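Local coordinates for HRDC domain-containing protein (PDB 3CYM) that is uncharacterised but resembles ribonuclease D and probably binds nucleic acid and trims it as a 3'-5' exonuclease, at residues E12-V17 against Q61-G66; N285-I290 against R302-Q307. One frame throughout, in Å; residues are numbered along the deposited sequence. Where two conformers were deposited one is given.

Contact 1. Residues E12-V17 against Q61-G66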
loop_
_atom_site.group_PDB
_atom_site.type_symbol
_atom_site.label_atom_id
_atom_site.label_comp_id
_atom_site.label_asym_id
_atom_site.label_seq_id
_atom_site.Cartn_x
_atom_site.Cartn_y
_atom_site.Cartn_z
ATOM N N GLU A 12 8.973 19.053 -16.555
ATOM C CA GLU A 12 7.889 19.777 -15.884
ATOM C C GLU A 12 6.571 19.529 -16.628
ATOM O O GLU A 12 6.603 19.117 -17.786
ATOM C CB GLU A 12 8.174 21.282 -15.876
ATOM C CG GLU A 12 9.429 21.717 -15.133
ATOM C CD GLU A 12 9.388 23.171 -14.713
ATOM O OE1 GLU A 12 8.469 23.899 -15.161
ATOM O OE2 GLU A 12 10.266 23.578 -13.918
ATOM N N PRO A 13 5.407 19.769 -15.971
ATOM C CA PRO A 13 4.135 19.752 -16.693
ATOM C C PRO A 13 4.066 20.830 -17.762
ATOM O O PRO A 13 4.792 21.834 -17.683
ATOM C CB PRO A 13 3.108 20.060 -15.595
ATOM C CG PRO A 13 3.745 19.634 -14.363
ATOM C CD PRO A 13 5.179 20.020 -14.534
ATOM N N ARG A 14 3.194 20.616 -18.748
ATOM C CA ARG A 14 3.010 21.543 -19.867
ATOM C C ARG A 14 2.505 22.896 -19.383
ATOM O O ARG A 14 2.865 23.930 -19.932
ATOM C CB ARG A 14 2.042 20.961 -20.904
ATOM C CG ARG A 14 2.458 19.601 -21.455
ATOM C CD ARG A 14 1.356 18.968 -22.285
ATOM N NE ARG A 14 1.116 17.581 -21.884
ATOM C CZ ARG A 14 0.056 17.178 -21.188
ATOM N NH1 ARG A 14 -0.870 18.053 -20.820
ATOM N NH2 ARG A 14 -0.080 15.902 -20.857
ATOM N N GLU A 15 1.691 22.875 -18.333
ATOM C CA GLU A 15 1.096 24.087 -17.779
ATOM C C GLU A 15 1.985 24.742 -16.726
ATOM O O GLU A 15 1.655 25.806 -16.199
ATOM C CB GLU A 15 -0.283 23.767 -17.187
ATOM C CG GLU A 15 -1.480 24.186 -18.045
ATOM C CD GLU A 15 -1.444 23.652 -19.471
ATOM O OE1 GLU A 15 -1.775 24.427 -20.392
ATOM O OE2 GLU A 15 -1.098 22.467 -19.677
ATOM N N GLY A 16 3.116 24.108 -16.430
ATOM C CA GLY A 16 4.057 24.611 -15.445
ATOM C C GLY A 16 3.830 23.982 -14.087
ATOM O O GLY A 16 2.873 23.223 -13.890
ATOM N N VAL A 17 4.718 24.309 -13.151
ATOM C CA VAL A 17 4.634 23.826 -11.774
ATOM C C VAL A 17 3.547 24.614 -11.033
ATOM O O VAL A 17 3.638 25.837 -10.914
ATOM C CB VAL A 17 5.991 23.957 -11.048
ATOM C CG1 VAL A 17 5.981 23.178 -9.748
ATOM C CG2 VAL A 17 7.109 23.454 -11.933
ATOM N N GLN A 61 -3.331 15.106 -5.335
ATOM C CA GLN A 61 -3.049 15.672 -6.659
ATOM C C GLN A 61 -4.130 15.298 -7.649
ATOM O O GLN A 61 -4.484 14.126 -7.764
ATOM C CB GLN A 61 -1.697 15.200 -7.211
ATOM C CG GLN A 61 -0.498 15.412 -6.313
ATOM C CD GLN A 61 0.068 14.117 -5.781
ATOM O OE1 GLN A 61 -0.193 13.746 -4.644
ATOM N NE2 GLN A 61 0.833 13.415 -6.606
ATOM N N PHE A 62 -4.639 16.301 -8.365
ATOM C CA PHE A 62 -5.667 16.095 -9.377
ATOM C C PHE A 62 -5.368 16.802 -10.679
ATOM O O PHE A 62 -4.671 17.806 -10.700
ATOM C CB PHE A 62 -7.037 16.537 -8.860
ATOM C CG PHE A 62 -7.516 15.730 -7.701
ATOM C CD1 PHE A 62 -7.767 14.366 -7.846
ATOM C CD2 PHE A 62 -7.679 16.314 -6.457
ATOM C CE1 PHE A 62 -8.191 13.599 -6.767
ATOM C CE2 PHE A 62 -8.114 15.554 -5.379
ATOM C CZ PHE A 62 -8.360 14.189 -5.534
ATOM N N LYS A 63 -5.892 16.250 -11.767
ATOM C CA LYS A 63 -5.889 16.926 -13.048
ATOM C C LYS A 63 -7.166 16.591 -13.797
ATOM O O LYS A 63 -7.588 15.427 -13.848
ATOM C CB LYS A 63 -4.663 16.546 -13.899
ATOM C CG LYS A 63 -4.508 17.443 -15.113
ATOM C CD LYS A 63 -3.442 16.980 -16.082
ATOM C CE LYS A 63 -3.230 18.054 -17.131
ATOM N NZ LYS A 63 -2.224 17.680 -18.157
ATOM N N ARG A 64 -7.786 17.622 -14.360
ATOM C CA ARG A 64 -8.867 17.444 -15.313
ATOM C C ARG A 64 -8.671 18.437 -16.448
ATOM O O ARG A 64 -8.253 19.571 -16.212
ATOM C CB ARG A 64 -10.217 17.663 -14.642
ATOM C CG ARG A 64 -11.289 16.750 -15.163
ATOM C CD ARG A 64 -12.571 16.860 -14.381
ATOM N NE ARG A 64 -13.581 16.023 -15.011
ATOM C CZ ARG A 64 -14.887 16.097 -14.792
ATOM N NH1 ARG A 64 -15.386 16.981 -13.936
ATOM N NH2 ARG A 64 -15.695 15.269 -15.439
ATOM N N ASP A 65 -8.962 17.996 -17.671
ATOM C CA ASP A 65 -8.784 18.804 -18.881
ATOM C C ASP A 65 -9.545 20.132 -18.788
ATOM O O ASP A 65 -10.775 20.156 -18.789
ATOM C CB ASP A 65 -9.223 18.005 -20.119
ATOM C CG ASP A 65 -8.872 18.699 -21.432
ATOM O OD1 ASP A 65 -9.589 18.474 -22.428
ATOM O OD2 ASP A 65 -7.883 19.463 -21.480
ATOM N N GLY A 66 -8.797 21.225 -18.665
ATOM C CA GLY A 66 -9.383 22.556 -18.544
ATOM C C GLY A 66 -9.219 23.160 -17.165
ATOM O O GLY A 66 -9.056 24.372 -17.029
#
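Arg-14 and Lys-63 make the only side-chain approach between these segments, a meeting of two cationic ends at the protein surface. The NH1 atom of Arg-14 lies 3.0 Å from NZ of Lys-63. Both atoms are donors, so the approach itself is not a bond, and because Arg-14 was modelled in two conformers its closeness is doubtful. The amine approaches the guanidinium obliquely, and the two side chains cross at about a right angle. Lys-63 extends fully toward the loop, its CG anti to the backbone N (chi1 -169°), whereas Arg-14, in the conformer given, bends at chi3, with its NH2 on Glu-178.

Acidic partners account for the gathering of charge. Lys-63 NZ forms a salt bridge with OE1 of Glu-174, and Arg-14 NH2 forms one with OE2 of Glu-178. Glu-174 also accepts the backbone N-H of Arg-14 through OE2, so this single carboxylate ties the two segments together, one oxygen to each.

Backbone bonds set the two frames. A type I turn from Pro-13 to Gly-16, closed by Gly-16 N to Pro-13 O at 3.1 Å, carries Arg-14 and Glu-15 at its corners. Lys-63 pairs with Ala-42 of strand 40-47, which supplies two of the sodium ligands, Asp-44 and Glu-46; the third, Asp-172, lies in helix 163-174.

The contact thus joins the loop between strands 8-9 and 20-21 to strand 57-65 in the mixed sheet of the RNase H-like 3'-5' exonuclease fold. Helix 163-174 receives Pro-13 on Asn-167 and Glu-174, Glu-178 comes from helix 176-190, and strand 68-72 offers Ile-69 to both Pro-13 and Lys-63.

Contact 2. Residues N285-I290 against R302-Q307; sequences NERVRI and RYAPIQ
The guanidinium of Arg-287 lies with one face over the methyl group of Ala-304, whose CB is 3.5 Å from NH1 and offset toward the rim of the group. At its edge, near the guanidinium plane, NH1 donates to OE1 of Gln-307 over 3.0 Å. This bond is moderately bent (N-H...O 148°) and reaches OE1 from above its carbonyl plane, and the guanidinium and amide planes are 72° apart. With CG anti to the backbone N (chi1 180°), the Arg-287 chain runs toward the helix and packs its CD against CB of Gln-307 at 3.7 Å, then bends at chi3 to bring NH1 back to the amide oxygen.

The other end of that amide is used as well. Gln-307 NE2 donates to the backbone O of Val-288 over 2.9 Å, tilted from the carbonyl plane, and also to Leu-257 O, so the buried amide is held at both its oxygen and its nitrogen. Glu-301 makes a salt bridge to NH2 of Arg-287. Replacing Arg-287 with an alanine is likely to leave Gln-307 OE1 without this donor, uncover the Ala-304 methyl and deprive Glu-301 of this cation.

The HRDC-region loop following helix 275-279 is thereby fastened to short helix 304-307, beside helices 255-258 and 296-301, while Tyr-303, just before Ala-304, hydrogen-bonds through its hydroxyl to Asp-155 and Arg-52 of the exonuclease region.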
loop_
_atom_site.group_PDB
_atom_site.type_symbol
_atom_site.label_atom_id
_atom_site.label_comp_id
_atom_site.label_asym_id
_atom_site.label_seq_id
_atom_site.Cartn_x
_atom_site.Cartn_y
_atom_site.Cartn_z
ATOM N N ASN A 285 18.292 3.180 25.834
ATOM C CA ASN A 285 18.558 4.428 26.560
ATOM C C ASN A 285 19.008 5.586 25.668
ATOM O O ASN A 285 19.214 6.706 26.142
ATOM C CB ASN A 285 19.578 4.208 27.686
ATOM C CG ASN A 285 19.002 3.437 28.850
ATOM O OD1 ASN A 285 18.595 4.021 29.852
ATOM N ND2 ASN A 285 18.939 2.122 28.714
ATOM N N GLU A 286 19.174 5.312 24.380
ATOM C CA GLU A 286 19.554 6.358 23.436
ATOM C C GLU A 286 18.507 6.557 22.359
ATOM O O GLU A 286 17.770 5.630 22.010
ATOM C CB GLU A 286 20.917 6.065 22.806
ATOM C CG GLU A 286 22.084 6.616 23.605
ATOM C CD GLU A 286 23.360 5.826 23.399
ATOM O OE1 GLU A 286 23.551 5.265 22.296
ATOM O OE2 GLU A 286 24.174 5.765 24.347
ATOM N N ARG A 287 18.469 7.781 21.844
ATOM C CA ARG A 287 17.603 8.177 20.742
ATOM C C ARG A 287 17.944 7.401 19.475
ATOM O O ARG A 287 19.119 7.186 19.170
ATOM C CB ARG A 287 17.757 9.685 20.506
ATOM C CG ARG A 287 16.922 10.240 19.380
ATOM C CD ARG A 287 16.889 11.753 19.405
ATOM N NE ARG A 287 18.127 12.405 18.976
ATOM C CZ ARG A 287 18.479 12.626 17.710
ATOM N NH1 ARG A 287 17.719 12.200 16.710
ATOM N NH2 ARG A 287 19.613 13.264 17.441
ATOM N N VAL A 288 16.909 6.965 18.762
ATOM C CA VAL A 288 17.052 6.295 17.470
ATOM C C VAL A 288 17.655 7.268 16.455
ATOM O O VAL A 288 17.177 8.400 16.311
ATOM C CB VAL A 288 15.674 5.743 16.974
ATOM C CG1 VAL A 288 15.733 5.277 15.521
ATOM C CG2 VAL A 288 15.186 4.619 17.878
ATOM N N ARG A 289 18.716 6.832 15.776
ATOM C CA ARG A 289 19.398 7.673 14.793
ATOM C C ARG A 289 19.415 7.021 13.412
ATOM O O ARG A 289 20.020 5.969 13.210
ATOM C CB ARG A 289 20.820 8.018 15.262
ATOM C CG ARG A 289 20.878 8.992 16.447
ATOM C CD ARG A 289 21.081 10.442 16.006
ATOM N NE ARG A 289 22.496 10.827 15.973
ATOM C CZ ARG A 289 22.954 12.012 15.565
ATOM N NH1 ARG A 289 24.257 12.264 15.579
ATOM N NH2 ARG A 289 22.119 12.952 15.140
ATOM N N ILE A 290 18.736 7.657 12.464
ATOM C CA ILE A 290 18.718 7.159 11.092
ATOM C C ILE A 290 19.960 7.661 10.362
ATOM O O ILE A 290 20.108 8.866 10.131
ATOM C CB ILE A 290 17.419 7.560 10.314
ATOM C CG1 ILE A 290 16.151 7.142 11.079
ATOM C CG2 ILE A 290 17.432 6.987 8.883
ATOM C CD1 ILE A 290 16.019 5.644 11.384
ATOM N N ARG A 302 14.902 16.225 11.984
ATOM C CA ARG A 302 13.823 17.159 12.320
ATOM C C ARG A 302 12.895 16.610 13.396
ATOM O O ARG A 302 12.238 17.370 14.107
ATOM C CB ARG A 302 12.992 17.471 11.073
ATOM C CG ARG A 302 13.578 18.548 10.185
ATOM C CD ARG A 302 13.147 18.399 8.734
ATOM N NE ARG A 302 11.713 18.597 8.513
ATOM C CZ ARG A 302 10.848 17.621 8.235
ATOM N NH1 ARG A 302 11.259 16.353 8.165
ATOM N NH2 ARG A 302 9.565 17.909 8.031
ATOM N N TYR A 303 12.833 15.284 13.495
ATOM C CA TYR A 303 11.953 14.606 14.443
ATOM C C TYR A 303 12.588 14.368 15.804
ATOM O O TYR A 303 11.936 13.825 16.701
ATOM C CB TYR A 303 11.431 13.297 13.840
ATOM C CG TYR A 303 10.446 13.546 12.718
ATOM C CD1 TYR A 303 9.081 13.606 12.976
ATOM C CD2 TYR A 303 10.882 13.766 11.408
ATOM C CE1 TYR A 303 8.171 13.858 11.963
ATOM C CE2 TYR A 303 9.979 14.011 10.384
ATOM C CZ TYR A 303 8.625 14.059 10.672
ATOM O OH TYR A 303 7.713 14.296 9.673
ATOM N N ALA A 304 13.844 14.795 15.953
ATOM C CA ALA A 304 14.582 14.677 17.222
ATOM C C ALA A 304 13.874 15.256 18.457
ATOM O O ALA A 304 13.845 14.579 19.483
ATOM C CB ALA A 304 16.004 15.214 17.100
ATOM N N PRO A 305 13.293 16.487 18.370
ATOM C CA PRO A 305 12.543 16.988 19.537
ATOM C C PRO A 305 11.329 16.162 19.968
ATOM O O PRO A 305 10.965 16.193 21.143
ATOM C CB PRO A 305 12.098 18.384 19.090
ATOM C CG PRO A 305 13.099 18.778 18.062
ATOM C CD PRO A 305 13.324 17.511 17.304
ATOM N N ILE A 306 10.711 15.439 19.035
ATOM C CA ILE A 306 9.637 14.499 19.374
ATOM C C ILE A 306 10.250 13.239 19.990
ATOM O O ILE A 306 9.739 12.709 20.977
ATOM C CB ILE A 306 8.717 14.159 18.150
ATOM C CG1 ILE A 306 7.834 15.351 17.778
ATOM C CG2 ILE A 306 7.777 13.001 18.460
ATOM C CD1 ILE A 306 8.400 16.243 16.703
ATOM N N GLN A 307 11.358 12.772 19.415
ATOM C CA GLN A 307 12.039 11.590 19.937
ATOM C C GLN A 307 12.483 11.797 21.386
ATOM O O GLN A 307 12.293 10.912 22.214
ATOM C CB GLN A 307 13.235 11.222 19.072
ATOM C CG GLN A 307 12.886 10.702 17.709
ATOM C CD GLN A 307 14.121 10.475 16.878
ATOM O OE1 GLN A 307 14.799 11.423 16.487
ATOM N NE2 GLN A 307 14.425 9.213 16.600
#

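How the contacts relate
Contact 1 belongs to the exonuclease region, whereas contact 2 joins a loop of the HRDC region to helix 304-307; their centres are 38 Å apart, their nearest atoms about 16 Å, and they share no helix or strand. Contact 1 is a surface contact in which the segments scarcely touch, and acids from neighbouring helices do the joining. Contact 2 is partly buried, covers nearly three times the area (189 against 66 Å²), and is bonded directly through an amide. An arginine takes part in each and finds a glutamate outside its segments, but one meets another cation and the other a methyl and an amide. Only contact 1 includes a strand of the sheet giving two sodium ligands.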